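Local coordinates for protein lipase (Rhizopus chinensis, PDB 6A0W) that probably hydrolyses the ester bonds of triacylglycerols as a fungal class 3 lipase of the alpha/beta-hydrolase fold, at residues N46-A51 against T286-N291. Residues are numbered along the deposited sequence; the frame is centred on the assembly and turned at random.
Sequences NYAGVA and TYFGIN. With SO4 (sulfate ion), chain C.
Ile-290 reaches helix 38-53 with the end of its side chain, setting CD1 3.7 Å from the backbone N of Gly-49. CG1 stands beside the backbone N of Ile-290 (chi1 -60°) and the chain is extended beyond it, which brings the terminal methyl onto the helix backbone where glycine presents no side chain. The same methyl lies 4.4 Å from CB of Ala-48, and the Ile-290 side chain also touches Thr-45 and Ala-52 of the same helix. Phe-288, two residues earlier in the same turn, adds its ring: CB of Ala-48 meets the ring edge, near its plane, 4.0 Å from CD2 of Phe-288. Ile-290, Ala-48 and Gly-49 are buried and make the close part of the interface, with the partly exposed Phe-288 at its border.

The corner of the type I' turn, Tyr-287 to Ile-290, is the open side, and Gly-289 there is exposed. Gly-289 N donates to O1 of a sulfate, probably from the crystallisation liquor, at 2.8 Å and 150°. Phe-288 N gives a more bent bond to O4 of the sulfate (3.0 Å, 133°), and His-228 also binds this ion. Tyr-287, by contrast, is buried and leads its ring away from the helix, its hydroxyl hydrogen-bonded to His-228 N and to Asp-231, probably the acid of the catalytic triad. The hairpin thus rests on the helix by van der Waals packing without a polar bond between the two segments, while its backbone N-H groups bind the anion and the Tyr-287 hydroxyl ties it to the probable active site.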
# COMPACT_ATOMS: atom_id res chain seq x y z
N ASN A 46 4.64 6.46 10.12
CA ASN A 46 4.81 5.33 11.04
C ASN A 46 4.38 3.98 10.37
O ASN A 46 5.10 2.98 10.41
CB ASN A 46 4.09 5.62 12.35
CG ASN A 46 4.92 6.53 13.30
OD1 ASN A 46 5.06 6.22 14.48
ND2 ASN A 46 5.55 7.60 12.77
N TYR A 47 3.28 4.03 9.63
CA TYR A 47 2.79 2.89 8.86
C TYR A 47 3.59 2.61 7.58
O TYR A 47 3.69 1.45 7.17
CB TYR A 47 1.28 3.09 8.58
CG TYR A 47 0.45 3.18 9.86
CD1 TYR A 47 0.77 2.42 10.98
CD2 TYR A 47 -0.67 4.00 9.93
CE1 TYR A 47 0.03 2.49 12.14
CE2 TYR A 47 -1.43 4.06 11.09
CZ TYR A 47 -1.11 3.26 12.16
OH TYR A 47 -1.78 3.38 13.33
N ALA A 48 4.22 3.64 7.01
CA ALA A 48 5.22 3.44 5.98
C ALA A 48 6.43 2.69 6.50
O ALA A 48 7.04 1.86 5.81
CB ALA A 48 5.65 4.76 5.35
N GLY A 49 6.80 3.00 7.73
CA GLY A 49 7.90 2.31 8.35
C GLY A 49 7.58 0.86 8.56
O GLY A 49 8.45 0.01 8.34
N VAL A 50 6.37 0.57 9.05
CA VAL A 50 5.98 -0.83 9.23
C VAL A 50 6.00 -1.62 7.92
O VAL A 50 6.58 -2.70 7.78
CB VAL A 50 4.60 -0.94 9.91
CG1 VAL A 50 4.21 -2.41 10.09
CG2 VAL A 50 4.63 -0.25 11.26
N ALA A 51 5.51 -0.98 6.88
CA ALA A 51 5.57 -1.58 5.58
C ALA A 51 6.97 -1.88 5.12
O ALA A 51 7.22 -2.95 4.50
CB ALA A 51 4.88 -0.68 4.58
N THR A 286 11.88 5.35 -1.63
CA THR A 286 12.02 6.11 -0.39
C THR A 286 10.73 6.87 -0.10
O THR A 286 10.17 7.51 -0.99
CB THR A 286 13.19 7.14 -0.51
OG1 THR A 286 14.32 6.49 -1.11
CG2 THR A 286 13.60 7.64 0.87
N TYR A 287 10.20 6.66 1.10
CA TYR A 287 8.99 7.33 1.55
C TYR A 287 9.31 7.88 2.94
O TYR A 287 9.62 7.11 3.86
CB TYR A 287 7.79 6.34 1.62
CG TYR A 287 7.06 6.25 0.28
CD1 TYR A 287 7.59 5.52 -0.77
CD2 TYR A 287 5.82 6.85 0.08
CE1 TYR A 287 6.94 5.46 -2.00
CE2 TYR A 287 5.16 6.81 -1.15
CZ TYR A 287 5.71 6.10 -2.18
OH TYR A 287 5.15 6.16 -3.44
N PHE A 288 9.21 9.20 3.07
CA PHE A 288 9.47 9.93 4.31
C PHE A 288 10.87 9.68 4.83
O PHE A 288 11.05 9.40 6.01
CB PHE A 288 8.45 9.53 5.40
CG PHE A 288 7.02 9.77 5.02
CD1 PHE A 288 6.51 11.06 4.91
CD2 PHE A 288 6.15 8.69 4.83
CE1 PHE A 288 5.18 11.29 4.62
CE2 PHE A 288 4.82 8.92 4.54
CZ PHE A 288 4.32 10.22 4.46
N GLY A 289 11.82 9.58 3.92
CA GLY A 289 13.20 9.17 4.24
C GLY A 289 13.40 7.70 4.55
O GLY A 289 14.49 7.30 4.89
N ILE A 290 12.34 6.90 4.55
CA ILE A 290 12.46 5.45 4.85
C ILE A 290 12.66 4.64 3.56
O ILE A 290 11.89 4.76 2.62
CB ILE A 290 11.18 4.90 5.52
CG1 ILE A 290 10.93 5.63 6.84
CG2 ILE A 290 11.27 3.40 5.79
CD1 ILE A 290 9.47 5.54 7.30
N ASN A 291 13.73 3.86 3.52
CA ASN A 291 14.00 2.99 2.38
C ASN A 291 12.96 1.86 2.32
O ASN A 291 12.72 1.15 3.31
CB ASN A 291 15.36 2.31 2.49
CG ASN A 291 15.53 1.23 1.43
OD1 ASN A 291 15.42 0.05 1.75
ND2 ASN A 291 15.58 1.64 0.15
S SO4 C . 11.29 11.78 1.20
O1 SO4 C . 12.07 10.55 1.30
O2 SO4 C . 11.69 12.48 -0.04
O3 SO4 C . 11.57 12.63 2.37
O4 SO4 C . 9.85 11.43 1.18